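Local structure of alcohol oxidase (Myceliophthora thermophila, 6F74) at residues H205-T217 with V227-W240. The protein is a VAO-type flavoprotein that binds FAD and probably oxidises alcohols with molecular oxygen. Numbering follows the deposited sequence.
Sequences HIDGAYQWRDVYT and VGGGSPSPGAIGGW. With FAD (flavin-adenine dinucleotide), chain I.
G229 O is gripped by two tyrosine hydroxyls: Y216 OH donates to it at 2.6 Å, and Y419 OH also bonds it. A water donates to Y216 OH and accepts from G228 N. This is the FAD-binding domain of the VAO (PCMH-type) fold. Here the glycine-rich segment 227-240 runs between the strand-turn-helix unit 205-217 and the cofactor.

The W212 indole is clamped on both faces. G228 CA lies 3.4 Å from the centroid of its six-membered ring, almost on the ring normal. A side chain at G228 would run into this ring and Y216 OH. A236 CA covers the five-membered ring from the opposite face. The edge of W212 also points at the face of W240 in a T-shaped pair, planes at 68°. W240 in turn lies beside the flavin end of FAD. With an alanine at W212, a gap would probably open between G228 and A236, and W240 would lose its edge-on neighbour.

Backbone bonds lace the start of the helix to the loop. A236 N donates to Y210 O, W212 N to P234 O and R213 N to P232 O. The backbones of Q211 and G235 form a single beta bridge, and G235 N bonds FAD O1P. G230 N reaches FAD O4. One loop therefore holds both the flavin and a phosphate.

Where strand 203-208 ends, I237 CG2 meets I206 CG2 at 3.8 Å. P232 lies over one face of the R213 guanidinium. Q211 CG stands beside its own backbone N (chi1 -66°), and the extended chain carries NE2 to S233 O at 2.7 Å, in the carbonyl plane, with the N-H...O angle at 150°.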
loop_
_atom_site.group_PDB
_atom_site.type_symbol
_atom_site.label_atom_id
_atom_site.label_comp_id
_atom_site.label_asym_id
_atom_site.label_seq_id
_atom_site.Cartn_x
_atom_site.Cartn_y
_atom_site.Cartn_z
ATOM N N HIS A 205 -13.522 15.194 -7.924
ATOM C CA HIS A 205 -12.891 14.821 -9.182
ATOM C C HIS A 205 -11.392 14.922 -8.989
ATOM O O HIS A 205 -10.829 16.016 -8.916
ATOM C CB HIS A 205 -13.369 15.723 -10.329
ATOM C CG HIS A 205 -12.901 15.265 -11.685
ATOM N ND1 HIS A 205 -13.114 15.980 -12.843
ATOM C CD2 HIS A 205 -12.135 14.207 -12.032
ATOM C CE1 HIS A 205 -12.555 15.347 -13.855
ATOM N NE2 HIS A 205 -11.950 14.270 -13.391
ATOM N N ILE A 206 -10.741 13.772 -8.855
ATOM C CA ILE A 206 -9.298 13.769 -8.746
ATOM C C ILE A 206 -8.754 13.671 -10.162
ATOM O O ILE A 206 -8.618 12.567 -10.688
ATOM C CB ILE A 206 -8.794 12.613 -7.872
ATOM C CG1 ILE A 206 -9.536 12.603 -6.527
ATOM C CG2 ILE A 206 -7.289 12.734 -7.657
ATOM C CD1 ILE A 206 -9.235 11.387 -5.652
ATOM N N ASP A 207 -8.444 14.825 -10.768
ATOM C CA ASP A 207 -8.098 14.924 -12.180
ATOM C C ASP A 207 -6.590 14.932 -12.342
ATOM O O ASP A 207 -5.997 15.898 -12.794
ATOM C CB ASP A 207 -8.744 16.187 -12.795
ATOM C CG ASP A 207 -8.880 16.114 -14.309
ATOM O OD1 ASP A 207 -8.435 15.111 -14.951
ATOM O OD2 ASP A 207 -9.446 17.089 -14.864
ATOM N N GLY A 208 -5.966 13.816 -11.968
ATOM C CA GLY A 208 -4.520 13.670 -12.053
ATOM C C GLY A 208 -4.017 12.636 -11.062
ATOM O O GLY A 208 -4.767 12.159 -10.214
ATOM N N ALA A 209 -2.733 12.290 -11.183
ATOM C CA ALA A 209 -2.078 11.371 -10.248
ATOM C C ALA A 209 -1.659 12.114 -8.972
ATOM O O ALA A 209 -0.479 12.173 -8.600
ATOM C CB ALA A 209 -0.885 10.740 -10.892
ATOM N N TYR A 210 -2.668 12.674 -8.301
ATOM C CA TYR A 210 -2.461 13.377 -7.065
ATOM C C TYR A 210 -2.149 12.393 -5.927
ATOM O O TYR A 210 -2.381 11.182 -6.038
ATOM C CB TYR A 210 -3.674 14.253 -6.757
ATOM C CG TYR A 210 -3.750 15.483 -7.617
ATOM C CD1 TYR A 210 -3.055 16.647 -7.259
ATOM C CD2 TYR A 210 -4.506 15.503 -8.790
ATOM C CE1 TYR A 210 -3.103 17.783 -8.029
ATOM C CE2 TYR A 210 -4.574 16.648 -9.575
ATOM C CZ TYR A 210 -3.862 17.786 -9.192
ATOM O OH TYR A 210 -3.924 18.940 -9.958
ATOM N N GLN A 211 -1.587 12.939 -4.865
ATOM C CA GLN A 211 -1.362 12.209 -3.614
ATOM C C GLN A 211 -2.531 12.516 -2.691
ATOM O O GLN A 211 -3.318 13.434 -2.966
ATOM C CB GLN A 211 -0.034 12.610 -3.011
ATOM C CG GLN A 211 1.142 12.184 -3.874
ATOM C CD GLN A 211 2.425 12.900 -3.476
ATOM O OE1 GLN A 211 2.627 14.044 -3.860
ATOM N NE2 GLN A 211 3.306 12.224 -2.733
ATOM N N TRP A 212 -2.687 11.716 -1.637
ATOM C CA TRP A 212 -3.757 11.966 -0.660
ATOM C C TRP A 212 -3.677 13.352 -0.016
ATOM O O TRP A 212 -4.727 13.995 0.218
ATOM C CB TRP A 212 -3.837 10.869 0.402
ATOM C CG TRP A 212 -4.541 9.704 -0.164
ATOM C CD1 TRP A 212 -4.019 8.494 -0.437
ATOM C CD2 TRP A 212 -5.905 9.676 -0.599
ATOM N NE1 TRP A 212 -4.980 7.688 -1.015
ATOM C CE2 TRP A 212 -6.144 8.398 -1.131
ATOM C CE3 TRP A 212 -6.943 10.609 -0.590
ATOM C CZ2 TRP A 212 -7.379 8.020 -1.641
ATOM C CZ3 TRP A 212 -8.181 10.227 -1.097
ATOM C CH2 TRP A 212 -8.386 8.949 -1.619
ATOM N N ARG A 213 -2.459 13.832 0.210
ATOM C CA ARG A 213 -2.281 15.164 0.773
ATOM C C ARG A 213 -3.084 16.202 -0.029
ATOM O O ARG A 213 -3.782 17.016 0.542
ATOM C CB ARG A 213 -0.813 15.552 0.794
ATOM C CG ARG A 213 -0.568 16.740 1.701
ATOM C CD ARG A 213 0.955 16.942 1.863
ATOM N NE ARG A 213 1.540 15.967 2.813
ATOM C CZ ARG A 213 1.347 16.012 4.128
ATOM N NH1 ARG A 213 0.634 17.018 4.679
ATOM N NH2 ARG A 213 1.905 15.084 4.920
ATOM N N ASP A 214 -3.015 16.117 -1.343
ATOM C CA ASP A 214 -3.626 17.114 -2.239
ATOM C C ASP A 214 -5.147 17.022 -2.176
ATOM O O ASP A 214 -5.844 18.034 -2.163
ATOM C CB ASP A 214 -3.147 16.879 -3.680
ATOM C CG ASP A 214 -1.625 16.775 -3.794
ATOM O OD1 ASP A 214 -0.940 17.749 -3.463
ATOM O OD2 ASP A 214 -1.087 15.711 -4.202
ATOM N N VAL A 215 -5.647 15.790 -2.116
ATOM C CA VAL A 215 -7.077 15.510 -2.071
ATOM C C VAL A 215 -7.663 15.993 -0.746
ATOM O O VAL A 215 -8.743 16.632 -0.704
ATOM C CB VAL A 215 -7.353 14.005 -2.295
ATOM C CG1 VAL A 215 -8.846 13.667 -2.201
ATOM C CG2 VAL A 215 -6.846 13.593 -3.657
ATOM N N TYR A 216 -6.925 15.739 0.321
ATOM C CA TYR A 216 -7.341 16.137 1.659
ATOM C C TYR A 216 -7.524 17.647 1.848
ATOM O O TYR A 216 -8.412 18.089 2.563
ATOM C CB TYR A 216 -6.313 15.610 2.673
ATOM C CG TYR A 216 -6.352 14.114 2.974
ATOM C CD1 TYR A 216 -7.421 13.284 2.588
ATOM C CD2 TYR A 216 -5.333 13.546 3.725
ATOM C CE1 TYR A 216 -7.450 11.943 2.912
ATOM C CE2 TYR A 216 -5.353 12.205 4.059
ATOM C CZ TYR A 216 -6.401 11.405 3.665
ATOM O OH TYR A 216 -6.398 10.082 4.045
ATOM N N THR A 217 -6.656 18.435 1.228
ATOM C CA THR A 217 -6.764 19.902 1.292
ATOM C C THR A 217 -8.106 20.413 0.731
ATOM O O THR A 217 -8.723 21.310 1.285
ATOM C CB THR A 217 -5.574 20.519 0.521
ATOM O OG1 THR A 217 -4.367 20.164 1.192
ATOM C CG2 THR A 217 -5.673 22.054 0.394
ATOM N N VAL A 227 -11.973 9.612 2.117
ATOM C CA VAL A 227 -11.531 8.371 2.710
ATOM C C VAL A 227 -10.226 7.944 2.010
ATOM O O VAL A 227 -10.256 7.213 1.025
ATOM C CB VAL A 227 -12.624 7.277 2.627
ATOM C CG1 VAL A 227 -12.204 6.041 3.410
ATOM C CG2 VAL A 227 -13.925 7.771 3.197
ATOM N N GLY A 228 -9.108 8.440 2.550
ATOM C CA GLY A 228 -7.766 8.190 2.033
ATOM C C GLY A 228 -6.995 7.349 3.025
ATOM O O GLY A 228 -7.556 6.837 3.985
ATOM N N GLY A 229 -5.697 7.248 2.810
ATOM C CA GLY A 229 -4.809 6.499 3.675
ATOM C C GLY A 229 -4.447 7.237 4.940
ATOM O O GLY A 229 -4.639 8.459 5.102
ATOM N N GLY A 230 -3.883 6.466 5.855
ATOM C CA GLY A 230 -3.380 6.997 7.118
ATOM C C GLY A 230 -2.153 7.857 6.916
ATOM O O GLY A 230 -1.856 8.702 7.763
ATOM N N SER A 231 -1.450 7.644 5.796
ATOM C CA SER A 231 -0.344 8.478 5.382
ATOM C C SER A 231 -0.769 9.274 4.145
ATOM O O SER A 231 -1.381 8.706 3.241
ATOM C CB SER A 231 0.836 7.596 5.038
ATOM O OG SER A 231 1.243 6.844 6.195
ATOM N N PRO A 232 -0.455 10.587 4.085
ATOM C CA PRO A 232 -0.936 11.365 2.931
ATOM C C PRO A 232 -0.060 11.377 1.685
ATOM O O PRO A 232 -0.460 11.978 0.680
ATOM C CB PRO A 232 -1.032 12.809 3.492
ATOM C CG PRO A 232 -0.800 12.666 4.961
ATOM C CD PRO A 232 0.077 11.493 5.104
ATOM N N SER A 233 1.115 10.759 1.755
ATOM C CA SER A 233 2.059 10.756 0.619
ATOM C C SER A 233 1.711 9.804 -0.544
ATOM O O SER A 233 2.000 10.128 -1.704
ATOM C CB SER A 233 3.476 10.487 1.117
ATOM O OG SER A 233 4.397 10.374 0.027
ATOM N N PRO A 234 1.104 8.628 -0.262
ATOM C CA PRO A 234 0.763 7.732 -1.363
ATOM C C PRO A 234 -0.220 8.315 -2.358
ATOM O O PRO A 234 -0.987 9.195 -2.017
ATOM C CB PRO A 234 0.157 6.542 -0.650
ATOM C CG PRO A 234 0.852 6.518 0.647
ATOM C CD PRO A 234 0.928 7.960 1.026
ATOM N N GLY A 235 -0.199 7.784 -3.570
ATOM C CA GLY A 235 -1.087 8.217 -4.660
ATOM C C GLY A 235 -2.535 7.945 -4.352
ATOM O O GLY A 235 -2.856 6.948 -3.655
ATOM N N ALA A 236 -3.409 8.836 -4.827
ATOM C CA ALA A 236 -4.846 8.701 -4.612
ATOM C C ALA A 236 -5.513 7.762 -5.606
ATOM O O ALA A 236 -6.530 7.166 -5.259
ATOM C CB ALA A 236 -5.525 10.056 -4.672
ATOM N N ILE A 237 -4.979 7.624 -6.823
ATOM C CA ILE A 237 -5.706 6.913 -7.879
ATOM C C ILE A 237 -4.983 5.711 -8.507
ATOM O O ILE A 237 -5.461 5.192 -9.527
ATOM C CB ILE A 237 -6.239 7.883 -8.982
ATOM C CG1 ILE A 237 -5.123 8.449 -9.865
ATOM C CG2 ILE A 237 -7.025 8.999 -8.322
ATOM C CD1 ILE A 237 -5.657 9.196 -11.068
ATOM N N GLY A 238 -3.910 5.207 -7.884
ATOM C CA GLY A 238 -3.102 4.140 -8.483
ATOM C C GLY A 238 -3.278 2.843 -7.721
ATOM O O GLY A 238 -4.364 2.260 -7.699
ATOM N N GLY A 239 -2.199 2.390 -7.106
ATOM C CA GLY A 239 -2.225 1.160 -6.332
ATOM C C GLY A 239 -3.094 1.216 -5.084
ATOM O O GLY A 239 -3.632 0.195 -4.667
ATOM N N TRP A 240 -3.218 2.391 -4.476
ATOM C CA TRP A 240 -3.921 2.491 -3.201
ATOM C C TRP A 240 -5.385 2.009 -3.321
ATOM O O TRP A 240 -5.727 1.006 -2.686
ATOM C CB TRP A 240 -3.775 3.891 -2.560
ATOM C CG TRP A 240 -4.277 3.996 -1.164
ATOM C CD1 TRP A 240 -3.564 3.881 -0.017
ATOM C CD2 TRP A 240 -5.623 4.273 -0.771
ATOM N NE1 TRP A 240 -4.387 4.032 1.070
ATOM C CE2 TRP A 240 -5.654 4.290 0.629
ATOM C CE3 TRP A 240 -6.810 4.480 -1.475
ATOM C CZ2 TRP A 240 -6.821 4.505 1.345
ATOM C CZ3 TRP A 240 -7.970 4.707 -0.758
ATOM C CH2 TRP A 240 -7.972 4.735 0.639
HETATM P PA FAD I . 3.182 3.417 -7.064
HETATM O O1A FAD I . 4.453 2.676 -6.655
HETATM O O2A FAD I . 3.370 4.689 -7.828
HETATM O O5B FAD I . 2.301 2.402 -7.892
HETATM C C5B FAD I . 1.798 1.255 -7.264
HETATM C C4B FAD I . 1.251 0.314 -8.323
HETATM O O4B FAD I . 0.159 0.978 -8.937
HETATM C C3B FAD I . 2.189 -0.044 -9.448
HETATM O O3B FAD I . 1.799 -1.334 -9.933
HETATM C C2B FAD I . 1.873 0.955 -10.534
HETATM O O2B FAD I . 2.045 0.474 -11.873
HETATM C C1B FAD I . 0.402 1.189 -10.320
HETATM N N9A FAD I . -0.099 2.524 -10.662
HETATM C C8A FAD I . 0.163 3.669 -10.016
HETATM N N7A FAD I . -0.496 4.700 -10.578
HETATM C C5A FAD I . -1.195 4.199 -11.592
HETATM C C6A FAD I . -2.111 4.774 -12.577
HETATM N N6A FAD I . -2.346 6.104 -12.505
HETATM N N1A FAD I . -2.648 3.934 -13.501
HETATM C C2A FAD I . -2.359 2.607 -13.507
HETATM N N3A FAD I . -1.537 2.008 -12.607
HETATM C C4A FAD I . -0.946 2.762 -11.644
HETATM N N1 FAD I . -1.779 1.762 2.062
HETATM C C2 FAD I . -2.903 1.785 2.812
HETATM O O2 FAD I . -3.877 1.069 2.464
HETATM N N3 FAD I . -3.022 2.569 3.903
HETATM C C4 FAD I . -2.021 3.354 4.339
HETATM O O4 FAD I . -2.127 4.065 5.360
HETATM C C4X FAD I . -0.749 3.373 3.587
HETATM N N5 FAD I . 0.292 4.133 3.981
HETATM C C5X FAD I . 1.443 4.136 3.264
HETATM C C6 FAD I . 2.504 4.943 3.676
HETATM C C7 FAD I . 3.692 4.998 2.969
HETATM C C7M FAD I . 4.741 5.902 3.568
HETATM C C8 FAD I . 3.844 4.188 1.727
HETATM C C8M FAD I . 5.098 4.225 0.865
HETATM C C9 FAD I . 2.798 3.363 1.326
HETATM C C9A FAD I . 1.586 3.301 2.034
HETATM N N10 FAD I . 0.484 2.495 1.635
HETATM C C10 FAD I . -0.691 2.508 2.399
HETATM C "C1'" FAD I . 0.547 1.562 0.486
HETATM C "C2'" FAD I . -0.021 1.968 -0.834
HETATM O "O2'" FAD I . -1.426 1.729 -0.781
HETATM C "C3'" FAD I . 0.575 1.084 -1.935
HETATM O "O3'" FAD I . 2.012 1.056 -1.872
HETATM C "C4'" FAD I . 0.125 1.525 -3.321
HETATM O "O4'" FAD I . 0.699 0.662 -4.307
HETATM C "C5'" FAD I . 0.507 2.972 -3.592
HETATM O "O5'" FAD I . 0.070 3.366 -4.881
HETATM P P FAD I . 0.961 4.495 -5.542
HETATM O O1P FAD I . 1.174 5.616 -4.562
HETATM O O2P FAD I . 0.355 4.776 -6.876
HETATM O O3P FAD I . 2.356 3.688 -5.695
HETATM O O HOH W 1 -2.409 8.718 -7.713
HETATM O O HOH W 2 5.939 12.585 -0.901
HETATM O O HOH W 3 -9.175 9.900 5.443
#